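Local coordinates for effector EagT6 (Pseudomonas aeruginosa, PDB 1TU1), which plays an essential role in loading the toxin Tse6 onto the secretion spike protein VgrG1a and so in its delivery to target cells, at residues 51-54 with 55-59; 59-62 with 63-67. All coordinates share one frame; numbering follows the deposited sequence. Where two conformers were deposited one is given.

Contact 1 (51-54 with 55-59)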
loop_
_atom_site.group_PDB
_atom_site.type_symbol
_atom_site.label_atom_id
_atom_site.label_comp_id
_atom_site.label_asym_id
_atom_site.label_seq_id
_atom_site.Cartn_x
_atom_site.Cartn_y
_atom_site.Cartn_z
ATOM N N ALA A 51 -23.094 -2.992 9.204
ATOM C CA ALA A 51 -23.563 -4.359 8.989
ATOM C C ALA A 51 -22.809 -5.366 9.872
ATOM O O ALA A 51 -21.607 -5.174 10.169
ATOM C CB ALA A 51 -23.432 -4.740 7.560
ATOM N N PRO A 52 -23.504 -6.426 10.290
ATOM C CA PRO A 52 -22.846 -7.521 10.998
ATOM C C PRO A 52 -21.694 -8.054 10.149
ATOM O O PRO A 52 -21.849 -8.156 8.938
ATOM C CB PRO A 52 -23.948 -8.583 11.127
ATOM C CG PRO A 52 -25.226 -7.824 11.080
ATOM C CD PRO A 52 -24.959 -6.656 10.148
ATOM N N PHE A 53 -20.583 -8.380 10.786
ATOM C CA PHE A 53 -19.410 -8.925 10.109
ATOM C C PHE A 53 -19.731 -10.198 9.326
ATOM O O PHE A 53 -19.159 -10.422 8.251
ATOM C CB PHE A 53 -18.320 -9.202 11.114
ATOM C CG PHE A 53 -17.011 -9.648 10.490
ATOM C CD1 PHE A 53 -16.373 -8.866 9.531
ATOM C CD2 PHE A 53 -16.442 -10.865 10.847
ATOM C CE1 PHE A 53 -15.164 -9.312 8.936
ATOM C CE2 PHE A 53 -15.232 -11.294 10.265
ATOM C CZ PHE A 53 -14.605 -10.493 9.325
ATOM N N ALA A 54 -20.631 -11.036 9.861
ATOM C CA ALA A 54 -21.054 -12.253 9.173
ATOM C C ALA A 54 -21.695 -11.957 7.852
ATOM O O ALA A 54 -21.432 -12.674 6.882
ATOM C CB ALA A 54 -22.003 -13.082 10.047
ATOM N N ASP A 55 -22.527 -10.917 7.794
ATOM C CA ASP A 55 -23.159 -10.493 6.552
ATOM C C ASP A 55 -22.131 -9.921 5.569
ATOM O O ASP A 55 -22.235 -10.144 4.357
ATOM C CB ASP A 55 -24.203 -9.410 6.789
ATOM C CG ASP A 55 -25.436 -9.911 7.558
ATOM O OD1 ASP A 55 -25.521 -11.123 7.898
ATOM O OD2 ASP A 55 -26.330 -9.104 7.884
ATOM N N TYR A 56 -21.170 -9.159 6.085
ATOM C CA TYR A 56 -20.088 -8.622 5.240
ATOM C C TYR A 56 -19.341 -9.772 4.556
ATOM O O TYR A 56 -19.142 -9.745 3.343
ATOM C CB TYR A 56 -19.110 -7.722 6.051
ATOM C CG TYR A 56 -17.815 -7.509 5.291
ATOM C CD1 TYR A 56 -17.695 -6.485 4.358
ATOM C CD2 TYR A 56 -16.745 -8.373 5.459
ATOM C CE1 TYR A 56 -16.514 -6.329 3.608
ATOM C CE2 TYR A 56 -15.572 -8.230 4.734
ATOM C CZ TYR A 56 -15.460 -7.215 3.811
ATOM O OH TYR A 56 -14.303 -7.093 3.094
ATOM N N VAL A 57 -18.957 -10.789 5.329
ATOM C CA VAL A 57 -18.225 -11.929 4.796
ATOM C C VAL A 57 -19.083 -12.704 3.778
ATOM O O VAL A 57 -18.580 -13.133 2.723
ATOM C CB VAL A 57 -17.686 -12.852 5.908
ATOM C CG1 VAL A 57 -17.024 -14.084 5.321
ATOM C CG2 VAL A 57 -16.672 -12.114 6.790
ATOM N N ALA A 58 -20.385 -12.832 4.066
ATOM C CA ALA A 58 -21.288 -13.531 3.158
ATOM C C ALA A 58 -21.315 -12.804 1.825
ATOM O O ALA A 58 -21.340 -13.456 0.781
ATOM C CB ALA A 58 -22.707 -13.649 3.747
ATOM N N ARG A 59 -21.303 -11.471 1.861
ATOM C CA ARG A 59 -21.327 -10.652 0.653
ATOM C C ARG A 59 -20.045 -10.858 -0.172
ATOM O O ARG A 59 -20.109 -10.940 -1.396
ATOM C CB ARG A 59 -21.546 -9.163 0.967
ATOM C CG ARG A 59 -21.517 -8.236 -0.267
ATOM C CD ARG A 59 -21.908 -6.790 -0.019
ATOM N NE ARG A 59 -21.129 -6.155 1.048
ATOM C CZ ARG A 59 -19.973 -5.485 0.887
ATOM N NH1 ARG A 59 -19.416 -5.303 -0.305
ATOM N NH2 ARG A 59 -19.383 -4.973 1.950
#
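Val57 lies over one face of the Phe53 ring, a CH-pi contact in which the methyl CG2 sits 3.8 Å from the ring centroid and 18° off the ring normal. Phe53 carries its CG anti to the backbone N (chi1 -174°), and Val57 CG2, set beside its own backbone N, points back one turn to meet the ring. Tyr56 adds a second apolar touch, its CD2 3.9 Å from Phe53 CE1, with the two side chains crossing at a slant. Both rings also pack on Phe106, while Val57 reaches Val87, so this first turn of helix 53-67 is laid against the sheet. The Tyr56 hydroxyl is hydrogen-bonded to Asp45.

The backbone bonds are those of a helix start. Tyr56 N donates to O of the N-cap residue Pro52 at 3.1 Å, and Val57 N to Phe53 O at 3.0 Å; Ala58 N to Ala54 O continues the series.

On the exposed side, Asp55 OD2 approaches Pro52 CD at 3.6 Å, a van der Waals touch. A carboxylate in the first turn would probably interact favourably with the helix dipole. The larger apolar groups, Phe53, Tyr56 and Val57, thus hold the helix start to the sheet, while Asp55, Pro52, Ala54 and Ala58 lie outward.

Contact 2 (59-62 with 63-67)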
loop_
_atom_site.group_PDB
_atom_site.type_symbol
_atom_site.label_atom_id
_atom_site.label_comp_id
_atom_site.label_asym_id
_atom_site.label_seq_id
_atom_site.Cartn_x
_atom_site.Cartn_y
_atom_site.Cartn_z
ATOM N N ARG A 59 -21.303 -11.471 1.861
ATOM C CA ARG A 59 -21.327 -10.652 0.653
ATOM C C ARG A 59 -20.045 -10.858 -0.172
ATOM O O ARG A 59 -20.109 -10.940 -1.396
ATOM C CB ARG A 59 -21.546 -9.163 0.967
ATOM C CG ARG A 59 -21.517 -8.236 -0.267
ATOM C CD ARG A 59 -21.908 -6.790 -0.019
ATOM N NE ARG A 59 -21.129 -6.155 1.048
ATOM C CZ ARG A 59 -19.973 -5.485 0.887
ATOM N NH1 ARG A 59 -19.416 -5.303 -0.305
ATOM N NH2 ARG A 59 -19.383 -4.973 1.950
ATOM N N GLN A 60 -18.901 -10.950 0.497
ATOM C CA GLN A 60 -17.632 -11.201 -0.190
ATOM C C GLN A 60 -17.700 -12.525 -0.946
ATOM O O GLN A 60 -17.277 -12.609 -2.090
ATOM C CB GLN A 60 -16.470 -11.229 0.798
ATOM C CG GLN A 60 -16.299 -9.921 1.545
ATOM C CD GLN A 60 -16.288 -8.737 0.617
ATOM O OE1 GLN A 60 -15.509 -8.713 -0.349
ATOM N NE2 GLN A 60 -17.140 -7.751 0.882
ATOM N N LEU A 61 -18.236 -13.550 -0.294
ATOM C CA LEU A 61 -18.339 -14.871 -0.896
ATOM C C LEU A 61 -19.255 -14.860 -2.108
ATOM O O LEU A 61 -18.936 -15.482 -3.123
ATOM C CB LEU A 61 -18.832 -15.894 0.114
ATOM C CG LEU A 61 -17.761 -16.781 0.722
ATOM C CD1 LEU A 61 -18.288 -17.404 2.019
ATOM C CD2 LEU A 61 -17.338 -17.851 -0.310
ATOM N N GLU A 62 -20.376 -14.145 -1.994
ATOM C CA GLU A 62 -21.333 -13.955 -3.077
ATOM C C GLU A 62 -20.707 -13.168 -4.221
ATOM O O GLU A 62 -20.936 -13.480 -5.390
ATOM C CB GLU A 62 -22.560 -13.192 -2.574
ATOM C CG GLU A 62 -23.740 -13.138 -3.534
ATOM C CD GLU A 62 -24.987 -12.498 -2.921
ATOM O OE1 GLU A 62 -24.940 -11.305 -2.517
ATOM O OE2 GLU A 62 -26.027 -13.194 -2.840
ATOM N N ASN A 63 -19.923 -12.144 -3.899
ATOM C CA ASN A 63 -19.193 -11.413 -4.930
ATOM C C ASN A 63 -18.216 -12.324 -5.665
ATOM O O ASN A 63 -18.067 -12.203 -6.869
ATOM C CB ASN A 63 -18.420 -10.238 -4.342
ATOM C CG ASN A 63 -19.314 -9.113 -3.911
ATOM O OD1 ASN A 63 -20.493 -9.039 -4.295
ATOM N ND2 ASN A 63 -18.757 -8.211 -3.114
ATOM N N ALA A 64 -17.562 -13.229 -4.942
ATOM C CA ALA A 64 -16.555 -14.104 -5.535
ATOM C C ALA A 64 -17.205 -15.147 -6.450
ATOM O O ALA A 64 -16.691 -15.450 -7.529
ATOM C CB ALA A 64 -15.749 -14.778 -4.465
ATOM N N GLU A 65 -18.342 -15.678 -6.009
ATOM C CA GLU A 65 -19.113 -16.652 -6.776
ATOM C C GLU A 65 -19.606 -16.022 -8.068
ATOM O O GLU A 65 -19.582 -16.673 -9.117
ATOM C CB GLU A 65 -20.299 -17.194 -5.943
ATOM C CG GLU A 65 -19.889 -18.161 -4.823
ATOM C CD GLU A 65 -20.954 -18.382 -3.732
ATOM O OE1 GLU A 65 -22.055 -17.793 -3.797
ATOM O OE2 GLU A 65 -20.683 -19.159 -2.787
ATOM N N LYS A 66 -20.022 -14.754 -8.008
ATOM C CA LYS A 66 -20.667 -14.095 -9.149
ATOM C C LYS A 66 -19.669 -13.441 -10.125
ATOM O O LYS A 66 -19.973 -13.281 -11.309
ATOM C CB LYS A 66 -21.694 -13.047 -8.693
ATOM C CG LYS A 66 -22.805 -13.498 -7.694
ATOM C CD LYS A 66 -23.091 -15.018 -7.599
ATOM C CE LYS A 66 -23.503 -15.398 -6.177
ATOM N NZ LYS A 66 -23.842 -16.838 -6.007
ATOM N N GLN A 67 -18.488 -13.068 -9.643
ATOM C CA GLN A 67 -17.568 -12.240 -10.427
ATOM C C GLN A 67 -16.282 -12.941 -10.859
ATOM O O GLN A 67 -15.614 -12.442 -11.752
ATOM C CB GLN A 67 -17.213 -10.946 -9.675
ATOM C CG GLN A 67 -18.360 -9.932 -9.634
ATOM C CD GLN A 67 -18.098 -8.745 -8.706
ATOM O OE1 GLN A 67 -18.099 -7.589 -9.143
ATOM N NE2 GLN A 67 -17.898 -9.026 -7.428
HETATM O O HOH W 1 -20.655 -5.361 -3.095
HETATM O O HOH W 2 -15.831 -8.565 -2.815
#
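The Arg59 guanidinium has Gln60 NE2 over one face, 3.4 Å above the plane and displaced toward the rim, while the amide of Asn63 comes to it obliquely from the next turn. Arg59 and Asn63 run side by side in the same direction, their flat groups turned 67° apart, with Arg59 CG 4.0 Å from Asn63 ND2. Water links the polar ends instead: one molecule accepts from Arg59 NH1 and, weakly, from Asn63 ND2, and a second accepts from Asn63 ND2 at 3.0 Å. The other end of the guanidinium is held by Ser47, to which NH2 is hydrogen-bonded.

The main chain supplies four successive i to i+4 hydrogen bonds, from Asn63 N to Arg59 O (2.8 Å) through Lys66 N to Glu62 O (3.1 Å). In the last turn, Gln67 NE2 gives a further bond to Asn63 O at 3.2 Å, nearly straight at 168° but arriving from above the carbonyl plane.

Along the exposed flank, in one of the two conformers of Lys66, CE crosses Glu62 CG obliquely at 3.5 Å and NZ forms a salt bridge with Glu65 OE1 at 3.0 Å. Leu61 and Ala64 instead touch Phe71, just beyond this C-terminal part of helix 53-67, whose first turns pack on the antiparallel sheet. The chemistry is consistent with a helix end whose side-chain links are partly water-mediated, while unbroken backbone bonds supply its regularity.

How the contacts relate
Contact 1 covers the N-cap and first turns of helix 53-67 and contact 2 its later turns; they share Arg59, and their centres are 12 Å apart. Contact 1 is partly buried: Tyr56 and Val57 are enclosed, and its aromatic and aliphatic groups reach strands 84-95, 98-107 and 113-120. Contact 2 is a surface contact with no buried residue; its apolar side chains meet the loop residue Phe71, while its polar groups engage waters, one another and, through Arg59, Ser47. The chemistry follows this placement, with CH-pi and apolar packing in 51-59 and amide, water and, in one conformer, ion-pair bonding in 59-67. Main-chain hydrogen bonding of the same i to i+4 kind runs through both contacts.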